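Local coordinates for peroxiredoxin (PDB 6TSB), which is a bifunctional spore coat protein, probably a thiol-specific peroxidase, whose glycosyl hydrolase family 18 part, present here, is a chitinase domain, at residues N283-P296 / V299-S313. Sequence-based numbering, arbitrary orientation.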
# COMPACT_ATOMS: atom_id res chain seq x y z
N ASN A 283 7.07 4.27 13.59
CA ASN A 283 6.66 4.40 15.02
C ASN A 283 5.40 3.55 15.27
O ASN A 283 4.47 4.06 15.93
CB ASN A 283 6.51 5.87 15.43
CG ASN A 283 6.34 6.07 16.92
OD1 ASN A 283 5.77 7.07 17.35
ND2 ASN A 283 6.81 5.13 17.73
N GLY A 284 5.38 2.30 14.78
CA GLY A 284 4.33 1.29 15.03
C GLY A 284 3.03 1.58 14.28
O GLY A 284 2.12 0.71 14.33
N TYR A 285 2.92 2.74 13.64
CA TYR A 285 1.72 3.18 12.87
C TYR A 285 1.63 2.35 11.59
O TYR A 285 2.60 2.30 10.79
CB TYR A 285 1.76 4.68 12.55
CG TYR A 285 1.34 5.58 13.68
CD1 TYR A 285 0.00 5.69 14.04
CD2 TYR A 285 2.26 6.31 14.41
CE1 TYR A 285 -0.41 6.50 15.08
CE2 TYR A 285 1.87 7.14 15.45
CZ TYR A 285 0.53 7.23 15.79
OH TYR A 285 0.12 8.03 16.82
N GLU A 286 0.49 1.70 11.41
CA GLU A 286 0.25 0.79 10.26
C GLU A 286 -0.69 1.48 9.27
O GLU A 286 -1.71 2.06 9.72
CB GLU A 286 -0.27 -0.55 10.80
CG GLU A 286 0.23 -1.75 10.01
CD GLU A 286 0.69 -2.94 10.84
OE1 GLU A 286 0.81 -2.81 12.08
OE2 GLU A 286 0.94 -3.99 10.23
N TYR A 287 -0.33 1.44 7.99
CA TYR A 287 -1.11 2.00 6.85
C TYR A 287 -2.24 1.04 6.50
O TYR A 287 -1.97 -0.16 6.27
CB TYR A 287 -0.16 2.25 5.68
CG TYR A 287 -0.82 2.80 4.45
CD1 TYR A 287 -1.51 1.97 3.57
CD2 TYR A 287 -0.76 4.16 4.15
CE1 TYR A 287 -2.09 2.47 2.42
CE2 TYR A 287 -1.36 4.67 3.00
CZ TYR A 287 -2.03 3.83 2.13
OH TYR A 287 -2.62 4.31 1.00
N ARG A 288 -3.49 1.54 6.48
CA ARG A 288 -4.72 0.80 6.08
C ARG A 288 -5.47 1.61 5.01
O ARG A 288 -5.24 2.84 4.88
CB ARG A 288 -5.63 0.57 7.30
CG ARG A 288 -5.02 -0.28 8.40
CD ARG A 288 -5.07 -1.75 8.08
NE ARG A 288 -4.18 -2.52 8.94
CZ ARG A 288 -4.53 -3.14 10.07
NH1 ARG A 288 -5.77 -3.08 10.52
NH2 ARG A 288 -3.61 -3.80 10.76
N PHE A 289 -6.35 0.94 4.26
CA PHE A 289 -7.16 1.55 3.16
C PHE A 289 -8.61 1.02 3.20
O PHE A 289 -8.87 -0.22 3.23
CB PHE A 289 -6.49 1.37 1.79
CG PHE A 289 -6.87 2.43 0.79
CD1 PHE A 289 -8.06 2.35 0.10
CD2 PHE A 289 -6.06 3.54 0.59
CE1 PHE A 289 -8.43 3.34 -0.79
CE2 PHE A 289 -6.43 4.54 -0.29
CZ PHE A 289 -7.61 4.44 -0.98
N ASP A 290 -9.55 1.97 3.18
CA ASP A 290 -11.00 1.72 2.99
C ASP A 290 -11.26 1.84 1.49
O ASP A 290 -11.20 2.96 0.97
CB ASP A 290 -11.80 2.68 3.86
CG ASP A 290 -13.24 2.26 4.10
OD1 ASP A 290 -13.80 1.55 3.22
OD2 ASP A 290 -13.77 2.65 5.18
N ASN A 291 -11.48 0.70 0.82
CA ASN A 291 -11.70 0.61 -0.66
C ASN A 291 -13.15 0.96 -1.03
O ASN A 291 -13.38 1.30 -2.23
CB ASN A 291 -11.31 -0.78 -1.17
CG ASN A 291 -9.81 -0.84 -1.37
OD1 ASN A 291 -9.10 -1.46 -0.58
ND2 ASN A 291 -9.33 -0.12 -2.37
N THR A 292 -14.09 0.83 -0.07
CA THR A 292 -15.48 1.38 -0.11
C THR A 292 -15.37 2.92 -0.08
O THR A 292 -15.53 3.55 -1.15
CB THR A 292 -16.35 0.80 1.03
OG1 THR A 292 -16.09 -0.58 1.27
CG2 THR A 292 -17.83 0.96 0.77
N ALA A 293 -14.94 3.47 1.07
CA ALA A 293 -14.73 4.91 1.38
C ALA A 293 -13.78 5.58 0.38
O ALA A 293 -14.02 6.76 0.09
CB ALA A 293 -14.21 5.06 2.79
N GLN A 294 -12.79 4.85 -0.13
CA GLN A 294 -11.80 5.30 -1.15
C GLN A 294 -10.77 6.29 -0.56
O GLN A 294 -10.19 7.10 -1.32
CB GLN A 294 -12.53 5.82 -2.39
CG GLN A 294 -12.89 4.69 -3.34
CD GLN A 294 -13.35 5.16 -4.71
OE1 GLN A 294 -14.33 4.64 -5.24
NE2 GLN A 294 -12.65 6.12 -5.29
N VAL A 295 -10.45 6.16 0.73
CA VAL A 295 -9.49 7.04 1.46
C VAL A 295 -8.53 6.22 2.34
O VAL A 295 -8.92 5.19 2.89
CB VAL A 295 -10.23 8.07 2.33
CG1 VAL A 295 -10.94 9.08 1.45
CG2 VAL A 295 -11.19 7.42 3.32
N PRO A 296 -7.27 6.68 2.52
CA PRO A 296 -6.32 6.02 3.43
C PRO A 296 -6.59 6.35 4.90
O PRO A 296 -7.27 7.32 5.17
CB PRO A 296 -4.96 6.59 3.04
CG PRO A 296 -5.30 7.97 2.50
CD PRO A 296 -6.63 7.80 1.79
N VAL A 299 -3.80 2.76 11.62
CA VAL A 299 -4.11 2.06 12.90
C VAL A 299 -2.83 1.98 13.74
O VAL A 299 -1.72 2.00 13.17
CB VAL A 299 -4.75 0.67 12.68
CG1 VAL A 299 -6.11 0.77 12.00
CG2 VAL A 299 -3.83 -0.26 11.90
N LYS A 300 -3.01 1.94 15.07
CA LYS A 300 -1.94 1.64 16.06
C LYS A 300 -2.61 1.13 17.34
O LYS A 300 -3.48 1.87 17.87
CB LYS A 300 -1.08 2.88 16.34
CG LYS A 300 0.33 2.56 16.80
CD LYS A 300 0.97 3.67 17.57
CE LYS A 300 2.38 3.34 18.01
NZ LYS A 300 3.13 4.56 18.38
N ASP A 301 -2.20 -0.07 17.79
CA ASP A 301 -2.67 -0.76 19.03
C ASP A 301 -4.16 -1.13 18.90
O ASP A 301 -4.93 -0.85 19.87
CB ASP A 301 -2.33 0.06 20.28
CG ASP A 301 -0.84 0.08 20.59
OD1 ASP A 301 -0.05 0.37 19.67
OD2 ASP A 301 -0.49 -0.22 21.74
N GLY A 302 -4.54 -1.73 17.76
CA GLY A 302 -5.90 -2.21 17.43
C GLY A 302 -6.72 -1.14 16.73
O GLY A 302 -7.44 -1.49 15.77
N ASP A 303 -6.56 0.13 17.16
CA ASP A 303 -7.49 1.27 16.94
C ASP A 303 -7.18 2.04 15.64
O ASP A 303 -6.01 2.07 15.22
CB ASP A 303 -7.42 2.29 18.09
CG ASP A 303 -7.81 1.73 19.45
OD1 ASP A 303 -7.71 0.51 19.63
OD2 ASP A 303 -8.21 2.53 20.31
N PHE A 304 -8.22 2.64 15.06
CA PHE A 304 -8.17 3.70 14.01
C PHE A 304 -7.58 4.97 14.64
O PHE A 304 -8.08 5.41 15.71
CB PHE A 304 -9.58 3.88 13.44
CG PHE A 304 -9.74 4.88 12.32
CD1 PHE A 304 -9.65 6.25 12.56
CD2 PHE A 304 -10.03 4.46 11.04
CE1 PHE A 304 -9.82 7.17 11.53
CE2 PHE A 304 -10.19 5.38 10.01
CZ PHE A 304 -10.08 6.73 10.26
N ALA A 305 -6.54 5.53 14.00
CA ALA A 305 -5.56 6.47 14.60
C ALA A 305 -5.37 7.76 13.79
O ALA A 305 -4.94 8.75 14.42
CB ALA A 305 -4.24 5.77 14.75
N MET A 306 -5.61 7.75 12.46
CA MET A 306 -5.48 8.95 11.58
C MET A 306 -6.28 8.80 10.28
O MET A 306 -6.21 7.73 9.65
CB MET A 306 -4.01 9.16 11.22
CG MET A 306 -3.73 10.51 10.59
SD MET A 306 -4.08 11.87 11.70
CE MET A 306 -3.02 11.48 13.09
N SER A 307 -6.97 9.88 9.86
CA SER A 307 -7.65 10.05 8.55
C SER A 307 -6.98 11.18 7.76
O SER A 307 -6.92 12.31 8.25
CB SER A 307 -9.12 10.34 8.75
OG SER A 307 -9.81 10.48 7.51
N TYR A 308 -6.52 10.90 6.55
CA TYR A 308 -5.87 11.91 5.68
C TYR A 308 -6.15 11.52 4.23
O TYR A 308 -6.95 10.59 4.03
CB TYR A 308 -4.38 12.04 6.02
CG TYR A 308 -3.52 10.84 5.74
CD1 TYR A 308 -3.60 9.70 6.53
CD2 TYR A 308 -2.58 10.85 4.72
CE1 TYR A 308 -2.81 8.58 6.28
CE2 TYR A 308 -1.77 9.75 4.47
CZ TYR A 308 -1.88 8.61 5.25
OH TYR A 308 -1.10 7.52 5.01
N ASP A 309 -5.57 12.26 3.29
CA ASP A 309 -5.52 11.98 1.83
C ASP A 309 -4.05 11.79 1.39
O ASP A 309 -3.15 12.62 1.74
CB ASP A 309 -6.24 13.09 1.06
CG ASP A 309 -7.76 13.02 1.14
OD1 ASP A 309 -8.32 13.22 2.26
OD2 ASP A 309 -8.38 12.74 0.09
N ASP A 310 -3.79 10.73 0.62
CA ASP A 310 -2.46 10.44 0.02
C ASP A 310 -2.62 10.52 -1.49
O ASP A 310 -3.64 11.09 -1.93
CB ASP A 310 -1.90 9.11 0.52
CG ASP A 310 -2.67 7.89 0.02
OD1 ASP A 310 -3.73 8.08 -0.64
OD2 ASP A 310 -2.20 6.76 0.31
N ALA A 311 -1.68 9.97 -2.25
CA ALA A 311 -1.60 10.16 -3.71
C ALA A 311 -2.76 9.44 -4.43
O ALA A 311 -3.22 9.92 -5.51
CB ALA A 311 -0.27 9.65 -4.17
N LEU A 312 -3.17 8.30 -3.87
CA LEU A 312 -4.23 7.43 -4.42
C LEU A 312 -5.60 8.10 -4.20
O LEU A 312 -6.32 8.29 -5.20
CB LEU A 312 -4.18 6.05 -3.75
CG LEU A 312 -5.31 5.11 -4.17
CD1 LEU A 312 -5.22 4.82 -5.67
CD2 LEU A 312 -5.33 3.83 -3.33
N SER A 313 -5.98 8.42 -2.95
CA SER A 313 -7.27 9.11 -2.68
C SER A 313 -7.32 10.49 -3.36
O SER A 313 -8.43 10.88 -3.75
CB SER A 313 -7.61 9.14 -1.21
OG SER A 313 -6.81 10.09 -0.53
O HOH W 1 -10.98 9.35 -2.19
O HOH W 2 -9.54 8.53 5.88
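E286 and V299 face each other as an antiparallel hydrogen-bonded pair. E286 N gives a nearly straight bond to V299 O (2.8 Å), and V299 N returns one to E286 O. On the same sheet face, V299 CG2 sits 3.5 Å from R288 CZ, over the centre of the guanidinium. The arginine chain bends at chi2 (-79°), which lays this flat group over the valine.

K300 crosses Y285 obliquely, with its CD over the middle of the ring in a CH-pi contact. A305 CB meets the ring at its edge. The lysine chain runs extended beyond CG and carries K300 NZ past the ring to N283 O, a hydrogen bond of 2.8 Å.

Near the helix start, Y287 OH donates to D310 OD2 at 2.6 Å, on the syn side and close to the carboxylate plane. Y364 adds a weak bond to the same oxygen. The other oxygen, D310 OD1, takes S313 N and, weakly, L312 N. Thus one oxygen ties the helix to strand 286-290, and the other caps the helix. D310 N in turn donates to S313 OG, completing a capping box. One water bridges P296 O and S307 OG; the latter also bonds Q222 of the second subunit.

Packing surrounds this cap. P296 lies against one face of the Y308 ring, offset toward the rim, and P296 CG comes within 3.5 Å of the carboxylate oxygen D310 OD1. L312 CD2 meets F289 CE2 obliquely at 3.3 Å.

These contacts join a three-stranded antiparallel meander, 286-290, 295-300 and 303-307, to the capped N-terminus of helix 311-323. In the chain this small sheet falls between strands 254-264 and 328-332, consistent with the alpha+beta insertion of many family 18 TIM barrels.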